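Local coordinates for putative chemotaxis protein (Desulfovibrio vulgaris str. Hildenborough, PDB 3H4Y), which probably dephosphorylates the chemotaxis response regulator CheY, acting as a CheX-type phosphatase, at residues Ala105-Ala108 and Val113-Gly116; Lys11-Ala16 and Pro136-Pro141; Ser61-Lys66 and His127-Val132. All coordinates share one frame; numbering follows the deposited sequence.

Contact 1 of 3, residues Ala105-Ala108 and Val113-Gly116; sequences AGLA and VFQG
Leu107, near the end of helix 84-109, meets Phe114 of strand 114-124 in the more buried of two apolar contacts that join the helix to the strand after a short turn. The CD1 methyl of Leu107 lies 4.1 Å from Phe114 CD2, and CE2 is almost as near, so one methyl branch rests against one ring bond. It approaches the ring obliquely. Leu107 CG is turned anti to the carbonyl carbon (chi1 -71°), and chi2 of 164° then settles where the two methyls lie, CD1 being the one at the ring. The second apolar pair is looser and lies nearer the surface: Ala108 CB is 4.3 Å from Val113 CG2. Here the backbones come closest, Ala108 CA and Val113 CA being 4.6 Å apart. All the direct contacts between the segments are apolar; just before the segment on the same helix, Arg104 NH1 is hydrogen-bonded to Phe114 O. Leu107 and Phe114 both pack on Phe153 of strand 147-155, and Leu107 also touches Pro12 and Phe13 of helix 10-25. Phe114 reaches Ile52, and Gln115 pairs through its backbone with Thr53, so the end of helix 84-109 meets helix 10-25 and strands 47-54 and 147-155 here.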
loop_
_atom_site.group_PDB
_atom_site.type_symbol
_atom_site.label_atom_id
_atom_site.label_comp_id
_atom_site.label_asym_id
_atom_site.label_seq_id
_atom_site.Cartn_x
_atom_site.Cartn_y
_atom_site.Cartn_z
ATOM N N ALA A 105 10.524 8.572 13.530
ATOM C CA ALA A 105 11.390 9.414 14.382
ATOM C C ALA A 105 11.836 8.601 15.582
ATOM O O ALA A 105 13.011 8.653 15.981
ATOM C CB ALA A 105 10.657 10.693 14.837
ATOM N N GLY A 106 10.915 7.872 16.193
ATOM C CA GLY A 106 11.238 7.008 17.333
ATOM C C GLY A 106 12.164 5.846 16.980
ATOM O O GLY A 106 13.114 5.549 17.712
ATOM N N LEU A 107 11.881 5.179 15.861
ATOM C CA LEU A 107 12.728 4.075 15.363
ATOM C C LEU A 107 14.149 4.583 15.109
ATOM O O LEU A 107 15.126 3.887 15.414
ATOM C CB LEU A 107 12.145 3.462 14.092
ATOM C CG LEU A 107 10.883 2.655 14.316
ATOM C CD1 LEU A 107 10.196 2.451 12.969
ATOM C CD2 LEU A 107 11.134 1.325 15.014
ATOM N N ALA A 108 14.286 5.790 14.562
ATOM C CA ALA A 108 15.617 6.361 14.271
ATOM C C ALA A 108 16.410 6.602 15.558
ATOM O O ALA A 108 17.640 6.377 15.583
ATOM C CB ALA A 108 15.494 7.646 13.442
ATOM N N VAL A 113 16.961 3.774 10.880
ATOM C CA VAL A 113 16.565 4.912 10.057
ATOM C C VAL A 113 15.833 4.456 8.808
ATOM O O VAL A 113 16.380 3.705 7.992
ATOM C CB VAL A 113 17.775 5.698 9.619
ATOM C CG1 VAL A 113 17.357 6.867 8.769
ATOM C CG2 VAL A 113 18.562 6.181 10.877
ATOM N N PHE A 114 14.581 4.925 8.702
ATOM C CA PHE A 114 13.710 4.672 7.559
ATOM C C PHE A 114 13.193 5.966 6.984
ATOM O O PHE A 114 12.795 6.867 7.741
ATOM C CB PHE A 114 12.473 3.910 7.995
ATOM C CG PHE A 114 12.706 2.500 8.438
ATOM C CD1 PHE A 114 12.832 1.465 7.502
ATOM C CD2 PHE A 114 12.736 2.198 9.786
ATOM C CE1 PHE A 114 12.979 0.172 7.908
ATOM C CE2 PHE A 114 12.918 0.883 10.226
ATOM C CZ PHE A 114 13.039 -0.138 9.302
ATOM N N GLN A 115 13.143 6.014 5.663
ATOM C CA GLN A 115 12.404 7.005 4.907
ATOM C C GLN A 115 10.999 6.433 4.644
ATOM O O GLN A 115 10.795 5.216 4.646
ATOM C CB GLN A 115 13.119 7.283 3.586
ATOM C CG GLN A 115 14.406 8.179 3.731
ATOM C CD GLN A 115 15.578 7.574 4.550
ATOM O OE1 GLN A 115 16.235 6.618 4.121
ATOM N NE2 GLN A 115 15.883 8.191 5.704
ATOM N N GLY A 116 10.015 7.305 4.505
ATOM C CA GLY A 116 8.652 6.876 4.255
ATOM C C GLY A 116 8.061 7.480 2.989
ATOM O O GLY A 116 8.283 8.644 2.672
#

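Contact 2 of 3, residues Lys11-Ala16 and Pro136-Pro141; sequences KPFIAA and PIMAIP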
loop_
_atom_site.group_PDB
_atom_site.type_symbol
_atom_site.label_atom_id
_atom_site.label_comp_id
_atom_site.label_asym_id
_atom_site.label_seq_id
_atom_site.Cartn_x
_atom_site.Cartn_y
_atom_site.Cartn_z
ATOM N N LYS A 11 6.888 0.062 20.835
ATOM C CA LYS A 11 6.847 1.308 21.601
ATOM C C LYS A 11 6.650 2.580 20.789
ATOM O O LYS A 11 5.713 3.336 21.073
ATOM C CB LYS A 11 8.044 1.432 22.571
ATOM C CG LYS A 11 8.015 0.374 23.678
ATOM C CD LYS A 11 9.172 0.556 24.665
ATOM C CE LYS A 11 9.177 -0.537 25.737
ATOM N NZ LYS A 11 10.440 -0.518 26.551
ATOM N N PRO A 12 7.498 2.820 19.766
ATOM C CA PRO A 12 7.302 4.034 18.951
ATOM C C PRO A 12 5.945 4.048 18.210
ATOM O O PRO A 12 5.368 5.119 17.966
ATOM C CB PRO A 12 8.522 4.033 18.013
ATOM C CG PRO A 12 9.067 2.638 18.054
ATOM C CD PRO A 12 8.708 2.061 19.356
ATOM N N PHE A 13 5.439 2.875 17.836
ATOM C CA PHE A 13 4.116 2.792 17.192
ATOM C C PHE A 13 2.969 3.095 18.116
ATOM O O PHE A 13 2.003 3.765 17.720
ATOM C CB PHE A 13 3.956 1.446 16.464
ATOM C CG PHE A 13 4.719 1.404 15.181
ATOM C CD1 PHE A 13 4.187 1.982 14.027
ATOM C CD2 PHE A 13 6.013 0.877 15.127
ATOM C CE1 PHE A 13 4.911 2.014 12.862
ATOM C CE2 PHE A 13 6.735 0.904 13.947
ATOM C CZ PHE A 13 6.165 1.487 12.807
ATOM N N ILE A 14 3.052 2.594 19.344
ATOM C CA ILE A 14 1.995 2.889 20.305
ATOM C C ILE A 14 2.014 4.384 20.633
ATOM O O ILE A 14 0.981 5.039 20.611
ATOM C CB ILE A 14 2.146 2.011 21.559
ATOM C CG1 ILE A 14 1.847 0.560 21.209
ATOM C CG2 ILE A 14 1.212 2.520 22.699
ATOM C CD1 ILE A 14 2.301 -0.428 22.312
ATOM N N ALA A 15 3.198 4.939 20.911
ATOM C CA ALA A 15 3.311 6.338 21.223
ATOM C C ALA A 15 2.798 7.218 20.088
ATOM O O ALA A 15 2.016 8.170 20.311
ATOM C CB ALA A 15 4.785 6.699 21.559
ATOM N N ALA A 16 3.227 6.901 18.866
ATOM C CA ALA A 16 2.803 7.641 17.652
ATOM C C ALA A 16 1.292 7.587 17.437
ATOM O O ALA A 16 0.640 8.605 17.188
ATOM C CB ALA A 16 3.531 7.108 16.432
ATOM N N PRO A 136 8.769 -11.731 9.934
ATOM C CA PRO A 136 7.474 -11.713 10.587
ATOM C C PRO A 136 6.986 -10.266 10.588
ATOM O O PRO A 136 7.783 -9.319 10.551
ATOM C CB PRO A 136 7.785 -12.134 12.025
ATOM C CG PRO A 136 9.155 -12.683 12.011
ATOM C CD PRO A 136 9.854 -12.070 10.869
ATOM N N ILE A 137 5.688 -10.115 10.702
ATOM C CA ILE A 137 5.046 -8.804 10.670
ATOM C C ILE A 137 4.523 -8.481 12.069
ATOM O O ILE A 137 3.896 -9.331 12.675
ATOM C CB ILE A 137 3.894 -8.853 9.660
ATOM C CG1 ILE A 137 4.441 -8.986 8.228
ATOM C CG2 ILE A 137 3.001 -7.574 9.752
ATOM C CD1 ILE A 137 3.388 -9.570 7.244
HETATM N N MSE A 138 4.803 -7.280 12.565
HETATM C CA MSE A 138 4.279 -6.783 13.863
HETATM C C MSE A 138 2.859 -6.265 13.642
HETATM O O MSE A 138 2.581 -5.557 12.656
HETATM C CB MSE A 138 5.128 -5.629 14.423
HETATM C CG MSE A 138 4.681 -5.090 15.807
HETATM SE SE MSE A 138 5.189 -3.204 16.005
HETATM C CE MSE A 138 3.793 -2.423 14.911
ATOM N N ALA A 139 1.950 -6.633 14.537
ATOM C CA ALA A 139 0.618 -6.071 14.542
ATOM C C ALA A 139 0.247 -5.649 15.954
ATOM O O ALA A 139 0.614 -6.314 16.932
ATOM C CB ALA A 139 -0.381 -7.052 14.025
ATOM N N ILE A 140 -0.479 -4.534 16.051
ATOM C CA ILE A 140 -0.968 -4.033 17.346
ATOM C C ILE A 140 -2.420 -3.637 17.121
ATOM O O ILE A 140 -2.707 -2.711 16.324
ATOM C CB ILE A 140 -0.179 -2.812 17.898
ATOM C CG1 ILE A 140 1.341 -3.032 17.881
ATOM C CG2 ILE A 140 -0.685 -2.416 19.342
ATOM C CD1 ILE A 140 2.120 -1.739 18.011
ATOM N N PRO A 141 -3.337 -4.359 17.775
ATOM C CA PRO A 141 -4.721 -3.902 17.702
ATOM C C PRO A 141 -4.924 -2.706 18.648
ATOM O O PRO A 141 -4.291 -2.617 19.704
ATOM C CB PRO A 141 -5.504 -5.102 18.197
ATOM C CG PRO A 141 -4.571 -5.790 19.192
ATOM C CD PRO A 141 -3.157 -5.528 18.661
#
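Phe13 and Ile14 of helix 10-25 pack on Met138 and Ile140 of strand 137-144, a helix-on-sheet contact of an alpha+beta fold in which the helix lies against one side of the six-stranded antiparallel sheet. The short axes of helix 11-16 and strand 137-141 pass 10.1 Å apart and make an angle of 34°, so helix and strand run in roughly the same direction. Met138 and Ile140, two residues apart on the strand, point to the same side; Met138 meets Phe13, and Ile140 reaches both Phe13 and Ile14. Met138, a selenomethionine, has CG anti to its backbone nitrogen (chi1 -178°), which carries the chain out from the strand; the bend at the last torsion (chi3 77°) then lays the terminal methyl over one face of the Phe13 ring. CE is 3.9 Å from Phe13 CG, above the ring's root and not its far end. The selenium of Met138 stands 5.1 Å from the Phe13 ring centroid in an oblique Met-aromatic contact. Phe13 also meets Phe153 of strand 147-155, with the ring planes inclined, and packs on Ala103 of helix 84-109. A bound methylpentanediol, probably a crystallisation additive, lies about 4 Å from the Met138 side chain at the nearest atoms. Ile140 has CG1 anti to its carbonyl carbon and the branch extended beyond it, which brings CD1 to the helix. Ile14 lies across that branch at about a right angle, while Pro31 of strand 30-37 packs against Ile14 as well. Ile140 CD1 is thus shared between two helix residues, lying 4.0 Å from Phe13 CB and 3.9 Å from Ile14 CG1.

Contact 3 of 3, residues Ser61-Lys66 and His127-Val132; sequences SVTFTK and HTISHV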
loop_
_atom_site.group_PDB
_atom_site.type_symbol
_atom_site.label_atom_id
_atom_site.label_comp_id
_atom_site.label_asym_id
_atom_site.label_seq_id
_atom_site.Cartn_x
_atom_site.Cartn_y
_atom_site.Cartn_z
ATOM N N SER A 61 1.238 -0.013 8.023
ATOM C CA SER A 61 -0.145 0.111 7.601
ATOM C C SER A 61 -1.055 0.299 8.827
ATOM O O SER A 61 -0.697 -0.061 9.940
ATOM C CB SER A 61 -0.600 -1.105 6.800
ATOM O OG SER A 61 -0.502 -2.296 7.542
ATOM N N VAL A 62 -2.236 0.871 8.577
ATOM C CA VAL A 62 -3.291 1.028 9.581
ATOM C C VAL A 62 -4.595 0.598 8.903
ATOM O O VAL A 62 -4.906 1.085 7.809
ATOM C CB VAL A 62 -3.408 2.478 10.080
ATOM C CG1 VAL A 62 -4.337 2.543 11.331
ATOM C CG2 VAL A 62 -2.036 3.011 10.465
ATOM N N THR A 63 -5.336 -0.304 9.540
ATOM C CA THR A 63 -6.570 -0.878 9.009
ATOM C C THR A 63 -7.677 -0.679 10.035
ATOM O O THR A 63 -7.587 -1.144 11.170
ATOM C CB THR A 63 -6.380 -2.375 8.721
ATOM O OG1 THR A 63 -5.362 -2.517 7.708
ATOM C CG2 THR A 63 -7.687 -3.049 8.319
ATOM N N PHE A 64 -8.723 -0.004 9.603
ATOM C CA PHE A 64 -9.820 0.385 10.457
ATOM C C PHE A 64 -11.106 -0.353 10.115
ATOM O O PHE A 64 -11.409 -0.575 8.936
ATOM C CB PHE A 64 -10.148 1.881 10.229
ATOM C CG PHE A 64 -9.098 2.867 10.672
ATOM C CD1 PHE A 64 -8.067 3.257 9.819
ATOM C CD2 PHE A 64 -9.164 3.434 11.931
ATOM C CE1 PHE A 64 -7.106 4.208 10.271
ATOM C CE2 PHE A 64 -8.210 4.386 12.374
ATOM C CZ PHE A 64 -7.181 4.721 11.555
ATOM N N THR A 65 -11.919 -0.641 11.137
ATOM C CA THR A 65 -13.311 -0.998 10.913
ATOM C C THR A 65 -14.035 0.275 10.457
ATOM O O THR A 65 -13.641 1.415 10.752
ATOM C CB THR A 65 -14.036 -1.581 12.143
ATOM O OG1 THR A 65 -14.180 -0.584 13.147
ATOM C CG2 THR A 65 -13.283 -2.804 12.690
ATOM N N LYS A 66 -15.104 0.076 9.713
ATOM C CA LYS A 66 -15.862 1.192 9.188
ATOM C C LYS A 66 -16.344 2.162 10.298
ATOM O O LYS A 66 -16.211 3.407 10.186
ATOM C CB LYS A 66 -17.041 0.644 8.361
ATOM C CG LYS A 66 -17.859 1.721 7.726
ATOM C CD LYS A 66 -19.088 1.127 7.012
ATOM C CE LYS A 66 -18.700 0.098 5.955
ATOM N NZ LYS A 66 -19.897 -0.358 5.170
ATOM N N HIS A 127 -11.831 -6.029 3.190
ATOM C CA HIS A 127 -10.616 -6.244 2.415
ATOM C C HIS A 127 -9.487 -6.706 3.363
ATOM O O HIS A 127 -9.563 -6.554 4.569
ATOM C CB HIS A 127 -10.211 -4.974 1.628
ATOM C CG HIS A 127 -9.659 -3.866 2.489
ATOM N ND1 HIS A 127 -10.412 -2.768 2.839
ATOM C CD2 HIS A 127 -8.444 -3.690 3.066
ATOM C CE1 HIS A 127 -9.679 -1.963 3.603
ATOM N NE2 HIS A 127 -8.481 -2.495 3.748
ATOM N N THR A 128 -8.450 -7.283 2.787
ATOM C CA THR A 128 -7.264 -7.687 3.542
ATOM C C THR A 128 -6.008 -7.004 3.042
ATOM O O THR A 128 -5.891 -6.664 1.849
ATOM C CB THR A 128 -7.067 -9.217 3.486
ATOM O OG1 THR A 128 -6.902 -9.645 2.122
ATOM C CG2 THR A 128 -8.285 -9.944 4.155
ATOM N N ILE A 129 -5.104 -6.773 3.985
ATOM C CA ILE A 129 -3.778 -6.215 3.736
ATOM C C ILE A 129 -2.766 -7.275 4.106
ATOM O O ILE A 129 -2.701 -7.690 5.275
ATOM C CB ILE A 129 -3.494 -4.968 4.610
ATOM C CG1 ILE A 129 -4.560 -3.879 4.488
ATOM C CG2 ILE A 129 -2.083 -4.415 4.291
ATOM C CD1 ILE A 129 -4.758 -3.336 3.027
ATOM N N SER A 130 -1.936 -7.667 3.135
ATOM C CA SER A 130 -0.950 -8.722 3.351
ATOM C C SER A 130 0.408 -8.216 2.911
ATOM O O SER A 130 0.729 -8.218 1.731
ATOM C CB SER A 130 -1.314 -9.994 2.576
ATOM O OG SER A 130 -2.579 -10.481 2.967
ATOM N N HIS A 131 1.201 -7.754 3.861
ATOM C CA HIS A 131 2.569 -7.405 3.512
ATOM C C HIS A 131 3.346 -8.665 3.111
ATOM O O HIS A 131 3.229 -9.724 3.734
ATOM C CB HIS A 131 3.268 -6.651 4.642
ATOM C CG HIS A 131 2.488 -5.490 5.141
ATOM N ND1 HIS A 131 2.104 -4.456 4.319
ATOM C CD2 HIS A 131 1.949 -5.236 6.357
ATOM C CE1 HIS A 131 1.398 -3.589 5.026
ATOM N NE2 HIS A 131 1.297 -4.037 6.273
ATOM N N VAL A 132 4.082 -8.551 2.011
ATOM C CA VAL A 132 4.845 -9.645 1.408
ATOM C C VAL A 132 6.303 -9.374 1.740
ATOM O O VAL A 132 6.962 -8.480 1.169
ATOM C CB VAL A 132 4.597 -9.695 -0.137
ATOM C CG1 VAL A 132 5.504 -10.750 -0.830
ATOM C CG2 VAL A 132 3.132 -9.991 -0.430
#
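Strands 61-64 and 127-131 run nearly antiparallel, at 162°, with their short axes 9.0 Å apart, too far for backbone pairing; side chains fill the space between. Thr63 and Ile129 have the nearest alpha carbons, at 8.0 Å. Around this pair, Ser61 and Thr63 turn their side chains toward Ile129 and His131. Ser61 OG sits between its backbone nitrogen and carbonyl carbon (chi1 60°) and forms a hydrogen bond of 2.8 Å with His131 NE2, approaching the imidazole at its edge, near the ring plane. At its other nitrogen, His131 ND1 is hydrogen-bonded to Ser120 OG of the second subunit, so bonds at both nitrogens fix the rotation of this buried ring. The contact thus packs strand 127-131 against the face of the six-stranded sheet, while residues 128-131 also form an antiparallel ladder with a strand of the second subunit and carry their sheet across the interface. The Thr63 and Ile129 side chains lie alongside one another, pointing opposite ways, with Thr63 OG1 3.6 Å from Ile129 CG1. That hydroxyl has its hydrogen bond with Ser47 OG, which is also hydrogen-bonded to His127 NE2. Farther along, Ile129 CG2 stands 4.2 Å from Ser61 OG, and the isoleucine is backed by Val49 of strand 47-54 and Ile122 of strand 114-124.

How the contacts relate
From the N terminus, helix 10-25 supplies the first half of contact 2, which waits for strand 137-144 and so closes the longest loop, 119 residues between its segments. Strand 58-64 then opens contact 3, closed by strand 127-131. Within that span, helix 84-109 and strand 114-124 make contact 1 across a short turn. The three are therefore nested without crossing: 1 within 3, and 3 within 2. All reach the six-stranded sheet. Contacts 1 and 2 meet where helices 10-25 and 84-109 pack together; contacts 2 and 3 touch through Ile137 and His131. Contacts 1 and 3 remain apart, although both touch the second subunit.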